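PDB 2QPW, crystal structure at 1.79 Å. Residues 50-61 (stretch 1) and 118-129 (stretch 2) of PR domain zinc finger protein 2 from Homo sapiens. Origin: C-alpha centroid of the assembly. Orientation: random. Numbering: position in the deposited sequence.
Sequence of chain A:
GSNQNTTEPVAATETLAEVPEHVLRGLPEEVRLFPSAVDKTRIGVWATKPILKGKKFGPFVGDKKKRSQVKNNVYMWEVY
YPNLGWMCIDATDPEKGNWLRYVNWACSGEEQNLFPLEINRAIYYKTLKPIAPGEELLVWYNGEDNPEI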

# COMPACT_ATOMS: atom_id res chain seq x y z
N PRO A 50 8.28 5.73 16.36
CA PRO A 50 8.42 6.91 15.46
C PRO A 50 9.17 6.58 14.17
O PRO A 50 10.22 5.89 14.20
CB PRO A 50 9.25 7.91 16.31
CG PRO A 50 9.01 7.49 17.73
CD PRO A 50 8.89 5.97 17.69
N ILE A 51 8.63 7.05 13.05
CA ILE A 51 9.26 6.87 11.71
C ILE A 51 9.59 8.28 11.19
O ILE A 51 8.70 9.13 11.11
CB ILE A 51 8.30 6.11 10.71
CG1 ILE A 51 7.80 4.76 11.30
CG2 ILE A 51 9.04 5.85 9.34
CD1 ILE A 51 6.78 3.98 10.42
N LEU A 52 10.86 8.51 10.85
CA LEU A 52 11.32 9.79 10.29
C LEU A 52 10.77 10.10 8.89
O LEU A 52 10.46 9.19 8.11
CB LEU A 52 12.85 9.79 10.20
CG LEU A 52 13.68 9.33 11.42
CD1 LEU A 52 15.21 9.48 11.17
CD2 LEU A 52 13.26 10.11 12.61
N LYS A 53 10.65 11.38 8.57
CA LYS A 53 10.34 11.80 7.20
C LYS A 53 11.45 11.29 6.27
O LYS A 53 12.64 11.31 6.64
CB LYS A 53 10.24 13.32 7.14
CG LYS A 53 9.83 13.91 5.79
CD LYS A 53 9.75 15.46 5.89
CE LYS A 53 9.41 16.04 4.51
NZ LYS A 53 9.50 17.53 4.50
N GLY A 54 11.09 10.85 5.07
CA GLY A 54 12.07 10.29 4.14
C GLY A 54 12.44 8.80 4.23
O GLY A 54 13.22 8.31 3.40
N LYS A 55 11.89 8.07 5.19
CA LYS A 55 12.13 6.63 5.31
C LYS A 55 11.51 5.86 4.11
O LYS A 55 10.33 6.07 3.81
CB LYS A 55 11.58 6.10 6.64
CG LYS A 55 11.65 4.57 6.86
CD LYS A 55 13.12 4.03 6.96
CE LYS A 55 13.11 2.50 7.18
NZ LYS A 55 14.50 1.92 7.25
N LYS A 56 12.29 4.98 3.48
CA LYS A 56 11.88 4.18 2.30
C LYS A 56 11.53 2.73 2.65
O LYS A 56 12.26 2.05 3.37
CB LYS A 56 13.04 4.15 1.30
CG LYS A 56 12.76 3.49 -0.02
CD LYS A 56 13.92 3.78 -0.98
CE LYS A 56 15.28 3.29 -0.48
NZ LYS A 56 15.47 1.83 -0.67
N PHE A 57 10.42 2.24 2.11
CA PHE A 57 10.01 0.84 2.28
C PHE A 57 9.82 0.22 0.90
O PHE A 57 9.41 0.92 -0.03
CB PHE A 57 8.69 0.77 3.00
CG PHE A 57 8.73 1.36 4.40
CD1 PHE A 57 8.08 2.57 4.68
CD2 PHE A 57 9.38 0.69 5.43
CE1 PHE A 57 8.09 3.11 5.99
CE2 PHE A 57 9.42 1.22 6.71
CZ PHE A 57 8.77 2.43 7.00
N GLY A 58 10.06 -1.09 0.79
CA GLY A 58 9.85 -1.78 -0.49
C GLY A 58 11.02 -2.70 -0.88
O GLY A 58 11.93 -2.95 -0.08
N PRO A 59 11.02 -3.21 -2.12
CA PRO A 59 10.07 -2.83 -3.18
C PRO A 59 8.69 -3.48 -3.04
O PRO A 59 8.57 -4.61 -2.53
CB PRO A 59 10.72 -3.39 -4.45
CG PRO A 59 11.54 -4.57 -3.95
CD PRO A 59 12.02 -4.19 -2.59
N PHE A 60 7.67 -2.81 -3.59
CA PHE A 60 6.36 -3.45 -3.86
C PHE A 60 6.55 -4.49 -4.96
O PHE A 60 7.10 -4.16 -6.02
CB PHE A 60 5.34 -2.35 -4.28
CG PHE A 60 3.91 -2.84 -4.52
CD1 PHE A 60 2.91 -2.57 -3.58
CD2 PHE A 60 3.56 -3.50 -5.71
CE1 PHE A 60 1.57 -2.99 -3.80
CE2 PHE A 60 2.23 -3.92 -5.95
CZ PHE A 60 1.24 -3.69 -4.97
N VAL A 61 6.08 -5.73 -4.76
CA VAL A 61 6.16 -6.77 -5.83
C VAL A 61 4.79 -7.40 -6.17
O VAL A 61 3.85 -7.31 -5.38
CB VAL A 61 7.22 -7.90 -5.55
CG1 VAL A 61 8.61 -7.27 -5.17
CG2 VAL A 61 6.73 -8.87 -4.45
N GLU A 118 9.83 5.42 -8.06
CA GLU A 118 10.33 4.26 -8.81
C GLU A 118 11.86 4.23 -8.74
O GLU A 118 12.49 5.25 -9.03
CB GLU A 118 9.87 4.32 -10.27
CG GLU A 118 10.16 3.06 -11.05
CD GLU A 118 9.79 3.16 -12.51
OE1 GLU A 118 8.63 3.56 -12.81
OE2 GLU A 118 10.65 2.80 -13.36
N ILE A 119 12.42 3.08 -8.36
CA ILE A 119 13.89 2.86 -8.37
C ILE A 119 14.17 1.46 -8.94
O ILE A 119 13.56 0.46 -8.48
CB ILE A 119 14.50 2.87 -6.93
CG1 ILE A 119 14.06 4.11 -6.13
CG2 ILE A 119 16.04 2.79 -7.00
CD1 ILE A 119 14.36 4.01 -4.65
N ASN A 120 15.09 1.38 -9.91
CA ASN A 120 15.35 0.11 -10.62
C ASN A 120 14.09 -0.65 -11.09
O ASN A 120 13.97 -1.89 -10.93
CB ASN A 120 16.25 -0.80 -9.78
CG ASN A 120 17.55 -0.11 -9.38
OD1 ASN A 120 18.10 0.70 -10.14
ND2 ASN A 120 18.01 -0.39 -8.16
N ARG A 121 13.16 0.10 -11.70
CA ARG A 121 11.93 -0.46 -12.25
C ARG A 121 11.07 -1.19 -11.23
O ARG A 121 10.41 -2.20 -11.56
CB ARG A 121 12.19 -1.32 -13.51
CG ARG A 121 13.11 -0.62 -14.50
CD ARG A 121 12.98 -1.14 -15.94
NE ARG A 121 13.98 -0.49 -16.79
CZ ARG A 121 13.85 0.71 -17.36
NH1 ARG A 121 14.85 1.18 -18.11
NH2 ARG A 121 12.74 1.43 -17.23
N ALA A 122 11.07 -0.68 -10.00
CA ALA A 122 10.12 -1.12 -8.96
C ALA A 122 9.59 0.06 -8.15
O ALA A 122 10.31 1.04 -7.94
CB ALA A 122 10.77 -2.16 -8.02
N ILE A 123 8.38 -0.08 -7.63
CA ILE A 123 7.78 0.94 -6.76
C ILE A 123 8.22 0.78 -5.30
O ILE A 123 8.12 -0.32 -4.75
CB ILE A 123 6.24 0.91 -6.89
CG1 ILE A 123 5.83 1.21 -8.34
CG2 ILE A 123 5.55 1.87 -5.90
CD1 ILE A 123 6.17 2.63 -8.83
N TYR A 124 8.71 1.86 -4.69
CA TYR A 124 8.95 1.93 -3.24
C TYR A 124 8.01 2.99 -2.66
O TYR A 124 7.53 3.87 -3.39
CB TYR A 124 10.41 2.35 -2.97
CG TYR A 124 11.42 1.29 -3.35
CD1 TYR A 124 12.09 0.53 -2.37
CD2 TYR A 124 11.72 1.02 -4.70
CE1 TYR A 124 13.04 -0.47 -2.74
CE2 TYR A 124 12.66 0.05 -5.06
CZ TYR A 124 13.31 -0.69 -4.07
OH TYR A 124 14.26 -1.68 -4.43
N TYR A 125 7.77 2.94 -1.35
CA TYR A 125 6.93 3.93 -0.65
C TYR A 125 7.87 4.74 0.25
O TYR A 125 8.71 4.14 0.96
CB TYR A 125 5.88 3.24 0.22
CG TYR A 125 4.73 2.52 -0.49
CD1 TYR A 125 4.52 2.66 -1.89
CD2 TYR A 125 3.84 1.72 0.22
CE1 TYR A 125 3.43 2.02 -2.52
CE2 TYR A 125 2.76 1.09 -0.40
CZ TYR A 125 2.57 1.24 -1.78
OH TYR A 125 1.49 0.62 -2.37
N LYS A 126 7.76 6.06 0.22
CA LYS A 126 8.60 6.94 1.05
C LYS A 126 7.69 7.76 1.96
O LYS A 126 6.59 8.15 1.54
CB LYS A 126 9.46 7.84 0.17
CG LYS A 126 10.49 8.64 0.95
CD LYS A 126 11.42 9.45 0.06
CE LYS A 126 12.72 8.75 -0.19
NZ LYS A 126 13.64 9.71 -0.91
N THR A 127 8.12 8.01 3.20
CA THR A 127 7.28 8.82 4.12
C THR A 127 7.34 10.32 3.76
O THR A 127 8.43 10.91 3.56
CB THR A 127 7.62 8.62 5.63
OG1 THR A 127 8.98 9.00 5.85
CG2 THR A 127 7.44 7.12 6.07
N LEU A 128 6.15 10.91 3.69
CA LEU A 128 5.93 12.29 3.28
C LEU A 128 6.12 13.23 4.47
O LEU A 128 6.41 14.43 4.32
CB LEU A 128 4.50 12.38 2.74
CG LEU A 128 3.93 13.68 2.17
CD1 LEU A 128 4.86 14.27 1.10
CD2 LEU A 128 2.52 13.39 1.58
N LYS A 129 5.91 12.68 5.66
CA LYS A 129 5.95 13.41 6.93
C LYS A 129 6.28 12.38 7.99
O LYS A 129 6.15 11.17 7.71
CB LYS A 129 4.60 14.09 7.22
CG LYS A 129 3.41 13.17 7.38
CD LYS A 129 2.11 13.95 7.11
CE LYS A 129 0.99 13.50 8.01
NZ LYS A 129 -0.11 14.50 7.99
O HOH W 1 6.93 -2.52 -8.29

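What holds the two backbones side by side? They run antiparallel, and the bonds form a ladder. Phe57 and Tyr125 make a two-way pair, Phe57 N to Tyr125 O at 2.8 Å and Tyr125 N to Phe57 O at 2.9 Å, while Thr127 N gives its hydrogen to Lys55 O at 3.0 Å. Between these rungs Lys56 and Lys126 face each other without bonding, which brings their CA atoms within 4.5 Å. Farther along, Phe60 N reaches Ile123 O at 2.8 Å, and a water closes the gap beside it, donating to Phe60 O and accepting from Ile123 N.

How does the turn from Leu52 to Lys55 receive Thr127? This type II turn offers a small polar hollow, and the threonine side chain points into it. Thr127 OG1 donates to Leu52 O at 2.7 Å and accepts a weak bond from Lys55 N at 3.1 Å, so one hydroxyl ties together both ends of the turn. Gly54 N, in turn, donates to Thr127 O at 3.1 Å. The positive phi of Gly54 suits glycine, since a CB there would be jammed against the preceding carbonyl oxygen. The methyl of Thr127 serves an apolar purpose: its CG2 lies 3.9 Å from Ile51 CG2 and 4.1 Å from Phe57 CE1.

Where does the Tyr124 ring find room? It lies against a stretch of backbone left bare by Gly58, with Tyr124 CE1 3.5 Å from Gly58 C. A CB on Gly58 would point toward this strand and fall about 2.9 Å from Tyr124 CD1, a clash, so the absence of a side chain creates the hollow that the ring occupies. Pro59, joined to Gly58 by a cis peptide bond, lays its CB over one face of the ring, 4.1 Å from the centroid of Tyr124, in a CH-pi contact. The same Pro59 CB also meets Ala122 CB at 3.8 Å, where the small methyl makes a shallow seat. Lys56 adds its aliphatic chain, placing CG 3.8 Å from Tyr124 CD1 and CD 3.7 Å from Ile119 CD1.

What fills the other face of the sheet? Phe57 and Tyr125 both project there, opposite the side taken by Lys56 and Lys126, and both are buried. Phe60 points toward the second stretch and packs beside Tyr125, with Phe60 CD1 4.2 Å from Tyr125 CZ, while Phe60 CB lies 4.3 Å from Ile123 CB. These are van der Waals contacts, and the Phe60 ring also comes within 3.7 Å of the Tyr125 hydroxyl, Phe60 CD1 to Tyr125 OH. The Tyr125 OH is hydrogen-bonded elsewhere in the structure, so this hydroxyl has a partner although Tyr125 is buried.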